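Long-range contacts in bromo domain-containing protein (Trypanosoma cruzi, PDB 6NEY), which is a bromodomain-containing protein, named TcBDF5, whose bromodomain probably recognises acetylated lysine, as in other members of the family: residues K8-E13 and Y70-T75; Q26-F31 and G96-I101. All coordinates share one frame; numbering follows the deposited sequence.

Overall arrangement
From the N terminus, the arm before helix 12-21 carries the first half of contact 1; beyond that helix the loop reaches 26-31, the first half of contact 2. Past helix 56-64 the chain returns at 70-75 to close contact 1 across 56 intervening residues, and after helix 75-92 it closes contact 2 at 96-101, across 64. The two loops therefore cross. Contact 1 ties the N-terminal arm to the start of helix 75-92; contact 2 ties the loop following helix 12-21 to the start of helix 97-124. Their centres, about 28 Å apart, lie on opposite sides of the chain's centre.

Contact 1. Residues K8-E13 and Y70-T75; sequences KFYPEE and YDVNLT
Lys8 sets its CG over one face of the Tyr70 ring, where the N-terminal arm meets the loop leading into helix 75-92. The lysine CB begins the contact, 3.6 Å from Tyr70 CE2. With CG anti to the backbone N (chi1 -171°), that methylene comes over the ring as a CH-pi donor, 4.3 Å from the centroid and 25° off the normal. CD then passes the phenol oxygen, and beyond it the extended chain carries NZ away from the ring to a salt bridge with Glu12, NZ to OE1 2.7 Å, made with the syn lone pair of OE1. Glu66 is a second acidic partner of the same ammonium.

Phe9 offers one face of its ring to Val72. The valine CB stands 3.8 Å from the Phe9 centroid, nearly along the normal, while Tyr70 O sits in the ring plane at the edge. Separately, Phe9 CB covers the centre of a Tyr10 face. Tyr10 inserts edge first into the type I turn from Asp71 to Leu74: its CE2 is 3.2 Å from Asp71 O, which also accepts Leu74 N, and its OH donates to Val72 O. That bond measures 2.4 Å from OH to O, short enough for its exact length to be doubtful. Leu74 CD2 packs obliquely at Tyr10 CD2, 3.6 Å away.

Aromatic rings here serve carbonyl oxygens at their edges and aliphatic carbon on their faces, and Lys8 spends its stem on packing while its charge is probably steadied by two carboxylates.

Contact 2. Residues Q26-F31 and G96-I101; sequences QDEGLF and GPLANI
Phe31 and Ile101 touch at a glancing angle, CE2 of the ring lying 4.4 Å from the isoleucine CG2. On one face of the ring Leu30 CG sits 3.7 Å above the plane, displaced toward the rim, and the ring also stacks with Phe105 of helix 97-124. Two carboxylates also meet the helix. Asp27 brings OD1 to 3.5 Å from Ile101 CG2, the two side chains running antiparallel alongside one another; OD2 makes a salt bridge with Arg24. Glu28 divides its oxygens, OE1 at 3.7 Å from Ile101 CD1 and OE2 close to Leu98 CD2, its extended chain running across both side chains at about a right angle.

Ile101 is thus met by Asp27, Glu28 and Leu30 of the type I' turn. Leu30 has CG anti to the backbone N (chi1 -176°); its CD2 lies 3.6 Å from Ile101 CG2 and 3.5 Å from Leu98 O. The interface rests on van der Waals packing.

Here the long loop after the first helix of a bromodomain, the ZA loop, meets the start of the last helix. Leu30 and Phe31 probably correspond to the shelf beside the acetyl-lysine pocket, and Leu98, which also touches Asn92, to the gatekeeper position, as in related bromodomains.

Contact 1. Residues K8-E13 and Y70-T75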
# COMPACT_ATOMS: atom_id res chain seq x y z
N LYS A 8 14.77 -13.86 -1.79
CA LYS A 8 14.60 -12.38 -1.71
C LYS A 8 14.46 -11.84 -3.13
O LYS A 8 15.49 -11.65 -3.85
CB LYS A 8 15.75 -11.72 -0.97
CG LYS A 8 15.50 -10.26 -0.70
CD LYS A 8 16.71 -9.52 -0.19
CE LYS A 8 16.39 -8.07 0.09
NZ LYS A 8 17.27 -7.52 1.14
N PHE A 9 13.22 -11.60 -3.55
CA PHE A 9 12.94 -11.25 -4.96
C PHE A 9 13.26 -9.77 -5.17
O PHE A 9 13.55 -9.42 -6.28
CB PHE A 9 11.49 -11.55 -5.34
CG PHE A 9 11.21 -13.02 -5.47
CD1 PHE A 9 11.56 -13.70 -6.63
CD2 PHE A 9 10.64 -13.73 -4.42
CE1 PHE A 9 11.32 -15.06 -6.75
CE2 PHE A 9 10.41 -15.09 -4.54
CZ PHE A 9 10.75 -15.75 -5.70
N TYR A 10 13.17 -8.94 -4.14
CA TYR A 10 13.06 -7.47 -4.34
C TYR A 10 13.96 -6.69 -3.40
O TYR A 10 13.95 -6.90 -2.19
CB TYR A 10 11.60 -7.02 -4.22
CG TYR A 10 10.64 -7.75 -5.11
CD1 TYR A 10 10.83 -7.79 -6.48
CD2 TYR A 10 9.56 -8.44 -4.59
CE1 TYR A 10 9.96 -8.46 -7.32
CE2 TYR A 10 8.67 -9.10 -5.41
CZ TYR A 10 8.87 -9.12 -6.77
OH TYR A 10 8.02 -9.79 -7.60
N PRO A 11 14.71 -5.70 -3.92
CA PRO A 11 15.52 -4.85 -3.06
C PRO A 11 14.62 -3.88 -2.28
O PRO A 11 13.70 -3.33 -2.86
CB PRO A 11 16.47 -4.09 -4.00
CG PRO A 11 16.02 -4.42 -5.41
CD PRO A 11 14.80 -5.33 -5.34
N GLU A 12 14.88 -3.71 -0.98
CA GLU A 12 14.09 -2.78 -0.12
C GLU A 12 14.06 -1.39 -0.78
O GLU A 12 13.01 -0.73 -0.73
CB GLU A 12 14.70 -2.69 1.28
CG GLU A 12 14.43 -3.90 2.12
CD GLU A 12 15.22 -5.12 1.71
OE1 GLU A 12 16.33 -4.97 1.10
OE2 GLU A 12 14.70 -6.23 1.97
N GLU A 13 15.17 -0.96 -1.39
CA GLU A 13 15.26 0.41 -1.94
C GLU A 13 14.18 0.61 -3.02
O GLU A 13 13.57 1.69 -3.08
CB GLU A 13 16.67 0.68 -2.46
CG GLU A 13 17.74 0.62 -1.38
CD GLU A 13 18.37 -0.73 -1.04
OE1 GLU A 13 17.83 -1.80 -1.50
OE2 GLU A 13 19.40 -0.72 -0.29
N TYR A 70 10.23 -10.85 0.10
CA TYR A 70 10.25 -12.32 -0.09
C TYR A 70 8.97 -12.83 -0.76
O TYR A 70 8.92 -14.04 -1.04
CB TYR A 70 10.53 -13.02 1.25
CG TYR A 70 11.87 -12.64 1.81
CD1 TYR A 70 12.03 -11.49 2.57
CD2 TYR A 70 13.01 -13.38 1.52
CE1 TYR A 70 13.26 -11.10 3.05
CE2 TYR A 70 14.25 -13.01 1.99
CZ TYR A 70 14.38 -11.86 2.76
OH TYR A 70 15.60 -11.49 3.24
N ASP A 71 7.98 -11.97 -1.04
CA ASP A 71 6.71 -12.38 -1.70
C ASP A 71 6.80 -12.09 -3.20
O ASP A 71 6.74 -10.92 -3.56
CB ASP A 71 5.48 -11.62 -1.19
CG ASP A 71 5.13 -11.86 0.27
OD1 ASP A 71 5.58 -12.89 0.83
OD2 ASP A 71 4.38 -11.01 0.81
N VAL A 72 6.87 -13.11 -4.06
CA VAL A 72 7.06 -12.86 -5.52
C VAL A 72 5.90 -11.99 -6.06
O VAL A 72 6.17 -11.14 -6.93
CB VAL A 72 7.25 -14.17 -6.31
CG1 VAL A 72 5.98 -15.01 -6.40
CG2 VAL A 72 7.79 -13.88 -7.70
N ASN A 73 4.66 -12.15 -5.57
CA ASN A 73 3.53 -11.34 -6.11
C ASN A 73 3.22 -10.18 -5.16
O ASN A 73 2.17 -9.57 -5.34
CB ASN A 73 2.28 -12.16 -6.45
CG ASN A 73 1.30 -11.38 -7.30
OD1 ASN A 73 1.68 -10.70 -8.26
ND2 ASN A 73 0.02 -11.43 -6.95
N LEU A 74 4.12 -9.86 -4.22
CA LEU A 74 3.98 -8.74 -3.23
C LEU A 74 2.61 -8.84 -2.54
O LEU A 74 1.99 -7.80 -2.26
CB LEU A 74 4.16 -7.39 -3.94
CG LEU A 74 5.60 -7.06 -4.39
CD1 LEU A 74 5.62 -5.78 -5.20
CD2 LEU A 74 6.55 -6.95 -3.21
N THR A 75 2.18 -10.05 -2.21
CA THR A 75 0.85 -10.31 -1.60
C THR A 75 0.66 -9.45 -0.35
O THR A 75 -0.44 -8.88 -0.18
CB THR A 75 0.67 -11.80 -1.28
OG1 THR A 75 0.91 -12.51 -2.49
CG2 THR A 75 -0.70 -12.11 -0.72

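Contact 2. Residues Q26-F31 and G96-I101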
# COMPACT_ATOMS: atom_id res chain seq x y z
N GLN A 26 -3.19 14.10 -5.97
CA GLN A 26 -4.64 14.13 -6.34
C GLN A 26 -5.48 13.41 -5.27
O GLN A 26 -6.70 13.67 -5.20
CB GLN A 26 -4.86 13.53 -7.74
CG GLN A 26 -4.55 12.05 -7.82
CD GLN A 26 -5.03 11.47 -9.12
OE1 GLN A 26 -6.21 11.15 -9.27
NE2 GLN A 26 -4.09 11.34 -10.04
N ASP A 27 -4.86 12.54 -4.46
CA ASP A 27 -5.57 11.72 -3.44
C ASP A 27 -5.63 12.45 -2.09
O ASP A 27 -6.20 11.87 -1.13
CB ASP A 27 -4.94 10.33 -3.34
CG ASP A 27 -5.03 9.48 -4.59
OD1 ASP A 27 -5.92 9.75 -5.44
OD2 ASP A 27 -4.18 8.58 -4.72
N GLU A 28 -5.11 13.70 -2.03
CA GLU A 28 -5.32 14.67 -0.92
C GLU A 28 -5.02 14.02 0.43
O GLU A 28 -5.73 14.31 1.43
CB GLU A 28 -6.69 15.36 -0.95
CG GLU A 28 -7.90 14.46 -0.82
CD GLU A 28 -9.22 15.21 -0.81
OE1 GLU A 28 -9.66 15.62 -1.89
OE2 GLU A 28 -9.80 15.41 0.30
N GLY A 29 -3.95 13.22 0.47
CA GLY A 29 -3.35 12.70 1.70
C GLY A 29 -4.20 11.61 2.33
O GLY A 29 -3.92 11.25 3.47
N LEU A 30 -5.21 11.10 1.63
CA LEU A 30 -6.19 10.15 2.21
C LEU A 30 -5.44 8.94 2.77
O LEU A 30 -5.78 8.51 3.87
CB LEU A 30 -7.19 9.77 1.12
CG LEU A 30 -8.35 8.86 1.51
CD1 LEU A 30 -9.09 9.36 2.75
CD2 LEU A 30 -9.32 8.78 0.32
N PHE A 31 -4.42 8.44 2.07
CA PHE A 31 -3.70 7.21 2.46
C PHE A 31 -2.32 7.53 3.03
O PHE A 31 -1.62 6.59 3.42
CB PHE A 31 -3.69 6.24 1.27
CG PHE A 31 -5.10 5.90 0.85
CD1 PHE A 31 -5.90 5.15 1.69
CD2 PHE A 31 -5.64 6.42 -0.32
CE1 PHE A 31 -7.21 4.85 1.35
CE2 PHE A 31 -6.97 6.15 -0.64
CZ PHE A 31 -7.74 5.36 0.18
N GLY A 96 -19.39 9.09 -2.03
CA GLY A 96 -18.86 10.46 -1.93
C GLY A 96 -17.45 10.57 -2.49
O GLY A 96 -16.85 9.57 -2.88
N PRO A 97 -16.88 11.80 -2.50
CA PRO A 97 -15.59 12.07 -3.13
C PRO A 97 -14.45 11.24 -2.55
O PRO A 97 -13.58 10.88 -3.32
CB PRO A 97 -15.34 13.57 -2.89
CG PRO A 97 -16.71 14.13 -2.62
CD PRO A 97 -17.47 13.02 -1.92
N LEU A 98 -14.43 10.98 -1.24
CA LEU A 98 -13.32 10.23 -0.61
C LEU A 98 -13.40 8.77 -1.08
O LEU A 98 -12.36 8.17 -1.34
CB LEU A 98 -13.39 10.32 0.93
CG LEU A 98 -13.15 11.70 1.54
CD1 LEU A 98 -13.14 11.63 3.07
CD2 LEU A 98 -11.83 12.31 1.06
N ALA A 99 -14.61 8.18 -1.14
CA ALA A 99 -14.78 6.78 -1.57
C ALA A 99 -14.36 6.68 -3.05
O ALA A 99 -13.73 5.66 -3.38
CB ALA A 99 -16.18 6.29 -1.35
N ASN A 100 -14.62 7.72 -3.84
CA ASN A 100 -14.23 7.77 -5.29
C ASN A 100 -12.71 7.78 -5.37
O ASN A 100 -12.15 7.10 -6.23
CB ASN A 100 -14.80 8.98 -6.02
CG ASN A 100 -16.31 8.92 -6.16
OD1 ASN A 100 -16.92 7.86 -5.94
ND2 ASN A 100 -16.91 10.04 -6.56
N ILE A 101 -12.05 8.55 -4.51
CA ILE A 101 -10.57 8.55 -4.46
C ILE A 101 -10.10 7.15 -4.09
O ILE A 101 -9.18 6.67 -4.70
CB ILE A 101 -10.04 9.61 -3.48
CG1 ILE A 101 -10.27 11.02 -4.03
CG2 ILE A 101 -8.57 9.33 -3.16
CD1 ILE A 101 -10.05 12.12 -2.99